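Local atomic coordinates of HTH-type transcriptional activator AmpR (Citrobacter freundii, PDB entry 3KOS), a protein that regulates transcription of the AmpC beta-lactamase gene as a LysR-family DNA-binding activator, here represented by its effector-binding domain. Residues A[110-122]-A[170-182]. Residues are numbered along the deposited sequence; the frame is centred on the assembly and turned at random.
Sequences YRRDEWALWMQTV and VQPFLTQIDLGSY. Unlike the reference sequence in segment 110-122: T121 (reference Ala), V122 (reference Ala).
In the LysR-type effector-binding domain of AmpR, helix 114-121 packs against the extended chain that runs into strand 181-187, with W118, I177 and L179 providing most of the interface. With CG anti to the backbone N (chi1 -169°), W118 directs its indole at the extended chain and delivers NE1 to T175 O at 2.9 Å. The N-H points almost straight at the oxygen (173°), which lies in the indole plane but is approached from above its own carbonyl plane. S84 OG also bonds to T175 O, so two donors grip this carbonyl. W118 CH2 comes to 3.7 Å from F173 CD2, the six-membered ring of W118 and the F173 ring meeting obliquely, planes at 41°. V122 CG1 lies over one face of the indole, near its rim, and touches T175 CG2 at 3.7 Å.

I177 sets CD1 against the helix backbone, 3.8 Å from E114 O, while its CG2 meets T121 OG1 at 3.6 Å. That hydroxyl bonds to L117 O. L179 spreads its two methyls: CD1 packs onto E114 CG, and CD2, which also lies over one face of the R111 guanidinium, toward its rim, meets L117 CD1. A water joins R111 NH1 to L179 O, and the R111 NE-D113 OD1 salt bridge (2.7 Å) steadies the guanidinium. W118 rests on P85 of strand 73-86 and I154 of strand 153-156, and I177 pairs through its backbone with M83, tying the extended chain to strand 73-86.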
loop_
_atom_site.group_PDB
_atom_site.type_symbol
_atom_site.label_atom_id
_atom_site.label_comp_id
_atom_site.label_asym_id
_atom_site.label_seq_id
_atom_site.Cartn_x
_atom_site.Cartn_y
_atom_site.Cartn_z
ATOM N N TYR A 110 -11.166 -4.981 -2.585
ATOM C CA TYR A 110 -12.063 -4.862 -3.732
ATOM C C TYR A 110 -13.007 -6.053 -3.910
ATOM O O TYR A 110 -13.864 -6.028 -4.791
ATOM C CB TYR A 110 -11.270 -4.666 -5.015
ATOM C CG TYR A 110 -10.822 -3.249 -5.282
ATOM C CD1 TYR A 110 -10.192 -2.494 -4.301
ATOM C CD2 TYR A 110 -10.998 -2.677 -6.538
ATOM C CE1 TYR A 110 -9.761 -1.194 -4.555
ATOM C CE2 TYR A 110 -10.572 -1.386 -6.805
ATOM C CZ TYR A 110 -9.953 -0.650 -5.810
ATOM O OH TYR A 110 -9.525 0.632 -6.081
ATOM N N ARG A 111 -12.845 -7.093 -3.093
ATOM C CA ARG A 111 -13.810 -8.194 -3.071
ATOM C C ARG A 111 -15.034 -7.872 -2.213
ATOM O O ARG A 111 -14.956 -7.786 -0.978
ATOM C CB ARG A 111 -13.165 -9.486 -2.589
ATOM C CG ARG A 111 -14.193 -10.548 -2.271
ATOM C CD ARG A 111 -13.721 -11.900 -2.721
ATOM N NE ARG A 111 -14.794 -12.886 -2.651
ATOM C CZ ARG A 111 -14.621 -14.168 -2.935
ATOM N NH1 ARG A 111 -13.419 -14.589 -3.301
ATOM N NH2 ARG A 111 -15.638 -15.020 -2.852
ATOM N N ARG A 112 -16.176 -7.746 -2.877
ATOM C CA ARG A 112 -17.371 -7.167 -2.263
ATOM C C ARG A 112 -18.013 -7.974 -1.132
ATOM O O ARG A 112 -18.731 -7.414 -0.304
ATOM C CB ARG A 112 -18.419 -6.864 -3.341
ATOM N N ASP A 113 -17.769 -9.276 -1.083
ATOM C CA ASP A 113 -18.505 -10.103 -0.133
ATOM C C ASP A 113 -17.671 -10.659 1.026
ATOM O O ASP A 113 -18.113 -11.577 1.716
ATOM C CB ASP A 113 -19.232 -11.241 -0.864
ATOM C CG ASP A 113 -18.276 -12.169 -1.602
ATOM O OD1 ASP A 113 -17.049 -11.938 -1.547
ATOM O OD2 ASP A 113 -18.755 -13.134 -2.240
ATOM N N GLU A 114 -16.476 -10.118 1.246
ATOM C CA GLU A 114 -15.624 -10.612 2.334
ATOM C C GLU A 114 -16.331 -10.577 3.692
ATOM O O GLU A 114 -16.283 -11.545 4.459
ATOM C CB GLU A 114 -14.327 -9.805 2.412
ATOM C CG GLU A 114 -13.374 -10.062 1.259
ATOM C CD GLU A 114 -12.198 -9.103 1.257
ATOM O OE1 GLU A 114 -12.315 -8.004 1.837
ATOM O OE2 GLU A 114 -11.159 -9.450 0.665
ATOM N N TRP A 115 -16.971 -9.454 3.998
ATOM C CA TRP A 115 -17.668 -9.325 5.275
ATOM C C TRP A 115 -18.919 -10.202 5.337
ATOM O O TRP A 115 -19.193 -10.821 6.359
ATOM C CB TRP A 115 -17.985 -7.858 5.591
ATOM C CG TRP A 115 -16.808 -7.176 6.212
ATOM C CD1 TRP A 115 -16.002 -6.228 5.642
ATOM C CD2 TRP A 115 -16.274 -7.429 7.517
ATOM N NE1 TRP A 115 -15.002 -5.870 6.524
ATOM C CE2 TRP A 115 -15.151 -6.592 7.681
ATOM C CE3 TRP A 115 -16.637 -8.286 8.560
ATOM C CZ2 TRP A 115 -14.396 -6.578 8.854
ATOM C CZ3 TRP A 115 -15.892 -8.274 9.726
ATOM C CH2 TRP A 115 -14.778 -7.423 9.864
ATOM N N ALA A 116 -19.662 -10.266 4.237
ATOM C CA ALA A 116 -20.824 -11.141 4.173
ATOM C C ALA A 116 -20.400 -12.580 4.462
ATOM O O ALA A 116 -21.056 -13.291 5.222
ATOM C CB ALA A 116 -21.494 -11.044 2.808
ATOM N N LEU A 117 -19.285 -12.997 3.875
ATOM C CA LEU A 117 -18.813 -14.366 4.041
ATOM C C LEU A 117 -18.312 -14.647 5.453
ATOM O O LEU A 117 -18.600 -15.704 6.009
ATOM C CB LEU A 117 -17.745 -14.711 3.001
ATOM C CG LEU A 117 -18.284 -14.713 1.564
ATOM C CD1 LEU A 117 -17.160 -14.728 0.541
ATOM C CD2 LEU A 117 -19.233 -15.893 1.343
ATOM N N TRP A 118 -17.565 -13.718 6.047
ATOM C CA TRP A 118 -17.096 -13.952 7.413
ATOM C C TRP A 118 -18.259 -14.013 8.405
ATOM O O TRP A 118 -18.318 -14.912 9.248
ATOM C CB TRP A 118 -16.059 -12.908 7.860
ATOM C CG TRP A 118 -15.399 -13.293 9.134
ATOM C CD1 TRP A 118 -14.306 -14.104 9.282
ATOM C CD2 TRP A 118 -15.802 -12.920 10.450
ATOM N NE1 TRP A 118 -14.001 -14.247 10.610
ATOM C CE2 TRP A 118 -14.909 -13.536 11.350
ATOM C CE3 TRP A 118 -16.832 -12.119 10.959
ATOM C CZ2 TRP A 118 -15.015 -13.373 12.727
ATOM C CZ3 TRP A 118 -16.935 -11.963 12.327
ATOM C CH2 TRP A 118 -16.035 -12.586 13.192
HETATM N N MSE A 119 -19.165 -13.039 8.319
HETATM C CA MSE A 119 -20.352 -13.020 9.167
HETATM C C MSE A 119 -21.139 -14.320 9.006
HETATM O O MSE A 119 -21.531 -14.936 9.989
HETATM C CB MSE A 119 -21.248 -11.823 8.824
HETATM C CG MSE A 119 -20.664 -10.474 9.236
HETATM SE SE MSE A 119 -20.407 -10.374 11.176
HETATM C CE MSE A 119 -19.647 -8.562 11.315
ATOM N N GLN A 120 -21.380 -14.711 7.759
ATOM C CA GLN A 120 -22.116 -15.940 7.464
ATOM C C GLN A 120 -21.462 -17.146 8.155
ATOM O O GLN A 120 -22.147 -17.976 8.756
ATOM C CB GLN A 120 -22.184 -16.146 5.948
ATOM C CG GLN A 120 -22.847 -17.438 5.498
ATOM C CD GLN A 120 -22.850 -17.610 3.982
ATOM O OE1 GLN A 120 -21.809 -17.846 3.360
ATOM N NE2 GLN A 120 -24.030 -17.510 3.382
ATOM N N THR A 121 -20.133 -17.216 8.095
ATOM C CA THR A 121 -19.372 -18.312 8.698
ATOM C C THR A 121 -19.526 -18.388 10.209
ATOM O O THR A 121 -19.541 -19.481 10.782
ATOM C CB THR A 121 -17.869 -18.199 8.339
ATOM O OG1 THR A 121 -17.717 -18.311 6.920
ATOM C CG2 THR A 121 -17.050 -19.277 9.021
ATOM N N VAL A 122 -19.640 -17.237 10.863
ATOM C CA VAL A 122 -19.791 -17.232 12.316
ATOM C C VAL A 122 -21.259 -17.174 12.737
ATOM O O VAL A 122 -21.563 -17.047 13.916
ATOM C CB VAL A 122 -19.004 -16.085 13.009
ATOM C CG1 VAL A 122 -17.514 -16.250 12.778
ATOM C CG2 VAL A 122 -19.486 -14.713 12.530
ATOM N N VAL A 170 -5.206 -5.926 16.867
ATOM C CA VAL A 170 -5.732 -7.065 17.612
ATOM C C VAL A 170 -6.635 -7.929 16.727
ATOM O O VAL A 170 -7.331 -7.415 15.857
ATOM C CB VAL A 170 -6.572 -6.564 18.816
ATOM C CG1 VAL A 170 -7.347 -7.695 19.454
ATOM C CG2 VAL A 170 -5.674 -5.881 19.837
ATOM N N GLN A 171 -6.618 -9.238 16.957
ATOM C CA GLN A 171 -7.516 -10.155 16.262
ATOM C C GLN A 171 -8.564 -10.606 17.270
ATOM O O GLN A 171 -8.315 -11.521 18.050
ATOM C CB GLN A 171 -6.741 -11.367 15.729
ATOM C CG GLN A 171 -7.573 -12.343 14.879
ATOM C CD GLN A 171 -6.844 -13.648 14.560
ATOM O OE1 GLN A 171 -5.613 -13.724 14.610
ATOM N NE2 GLN A 171 -7.608 -14.685 14.246
ATOM N N PRO A 172 -9.734 -9.959 17.271
ATOM C CA PRO A 172 -10.680 -10.257 18.355
ATOM C C PRO A 172 -11.276 -11.663 18.299
ATOM O O PRO A 172 -11.692 -12.176 19.341
ATOM C CB PRO A 172 -11.775 -9.205 18.169
ATOM C CG PRO A 172 -11.646 -8.763 16.727
ATOM C CD PRO A 172 -10.181 -8.831 16.435
ATOM N N PHE A 173 -11.327 -12.274 17.121
ATOM C CA PHE A 173 -11.967 -13.583 16.980
ATOM C C PHE A 173 -11.082 -14.623 16.308
ATOM O O PHE A 173 -10.276 -14.300 15.448
ATOM C CB PHE A 173 -13.290 -13.446 16.232
ATOM C CG PHE A 173 -14.241 -12.510 16.896
ATOM C CD1 PHE A 173 -14.842 -12.863 18.099
ATOM C CD2 PHE A 173 -14.508 -11.263 16.351
ATOM C CE1 PHE A 173 -15.704 -11.992 18.738
ATOM C CE2 PHE A 173 -15.367 -10.398 16.980
ATOM C CZ PHE A 173 -15.966 -10.761 18.179
ATOM N N LEU A 174 -11.255 -15.878 16.708
ATOM C CA LEU A 174 -10.426 -16.966 16.215
ATOM C C LEU A 174 -10.785 -17.382 14.793
ATOM O O LEU A 174 -9.929 -17.859 14.050
ATOM C CB LEU A 174 -10.549 -18.177 17.138
ATOM C CG LEU A 174 -9.935 -17.995 18.522
ATOM C CD1 LEU A 174 -10.113 -19.261 19.361
ATOM C CD2 LEU A 174 -8.462 -17.633 18.390
ATOM N N THR A 175 -12.053 -17.220 14.427
ATOM C CA THR A 175 -12.546 -17.735 13.152
ATOM C C THR A 175 -11.923 -17.038 11.954
ATOM O O THR A 175 -11.882 -15.812 11.886
ATOM C CB THR A 175 -14.085 -17.644 13.043
ATOM O OG1 THR A 175 -14.684 -18.428 14.079
ATOM C CG2 THR A 175 -14.554 -18.167 11.689
ATOM N N GLN A 176 -11.437 -17.840 11.010
ATOM C CA GLN A 176 -10.808 -17.321 9.805
ATOM C C GLN A 176 -11.472 -17.907 8.562
ATOM O O GLN A 176 -11.982 -19.025 8.602
ATOM C CB GLN A 176 -9.339 -17.711 9.780
ATOM C CG GLN A 176 -8.549 -17.304 10.993
ATOM C CD GLN A 176 -7.144 -17.835 10.929
ATOM O OE1 GLN A 176 -6.181 -17.069 10.865
ATOM N NE2 GLN A 176 -7.013 -19.157 10.923
ATOM N N ILE A 177 -11.445 -17.166 7.457
ATOM C CA ILE A 177 -11.968 -17.673 6.187
ATOM C C ILE A 177 -10.879 -17.673 5.111
ATOM O O ILE A 177 -9.910 -16.919 5.199
ATOM C CB ILE A 177 -13.189 -16.870 5.690
ATOM C CG1 ILE A 177 -12.843 -15.386 5.532
ATOM C CG2 ILE A 177 -14.373 -17.038 6.646
ATOM C CD1 ILE A 177 -13.954 -14.549 4.900
ATOM N N ASP A 178 -11.053 -18.520 4.099
ATOM C CA ASP A 178 -10.109 -18.631 2.991
ATOM C C ASP A 178 -10.774 -18.150 1.712
ATOM O O ASP A 178 -11.683 -18.800 1.198
ATOM C CB ASP A 178 -9.664 -20.091 2.844
ATOM C CG ASP A 178 -8.694 -20.313 1.688
ATOM O OD1 ASP A 178 -8.464 -19.398 0.870
ATOM O OD2 ASP A 178 -8.153 -21.435 1.596
ATOM N N LEU A 179 -10.342 -16.994 1.215
ATOM C CA LEU A 179 -10.841 -16.472 -0.046
ATOM C C LEU A 179 -9.703 -16.371 -1.059
ATOM O O LEU A 179 -9.816 -15.678 -2.071
ATOM C CB LEU A 179 -11.494 -15.101 0.155
ATOM C CG LEU A 179 -12.686 -15.107 1.116
ATOM C CD1 LEU A 179 -13.300 -13.713 1.252
ATOM C CD2 LEU A 179 -13.725 -16.113 0.646
ATOM N N GLY A 180 -8.609 -17.073 -0.777
ATOM C CA GLY A 180 -7.441 -17.046 -1.639
ATOM C C GLY A 180 -6.164 -17.318 -0.865
ATOM O O GLY A 180 -6.165 -17.314 0.369
ATOM N N SER A 181 -5.073 -17.571 -1.590
ATOM C CA SER A 181 -3.772 -17.831 -0.975
ATOM C C SER A 181 -2.706 -17.034 -1.707
ATOM O O SER A 181 -3.006 -16.307 -2.644
ATOM C CB SER A 181 -3.421 -19.321 -1.072
ATOM O OG SER A 181 -4.403 -20.113 -0.442
ATOM N N TYR A 182 -1.453 -17.176 -1.294
ATOM C CA TYR A 182 -0.372 -16.528 -2.030
ATOM C C TYR A 182 0.295 -17.522 -2.964
ATOM O O TYR A 182 0.574 -18.664 -2.577
ATOM C CB TYR A 182 0.636 -15.857 -1.083
ATOM C CG TYR A 182 0.022 -14.651 -0.388
ATOM C CD1 TYR A 182 -0.142 -13.441 -1.064
ATOM C CD2 TYR A 182 -0.416 -14.735 0.924
ATOM C CE1 TYR A 182 -0.730 -12.345 -0.447
ATOM C CE2 TYR A 182 -1.010 -13.640 1.557
ATOM C CZ TYR A 182 -1.157 -12.448 0.868
ATOM O OH TYR A 182 -1.754 -11.358 1.482
HETATM O O HOH W 1 -10.899 -13.088 -2.751
#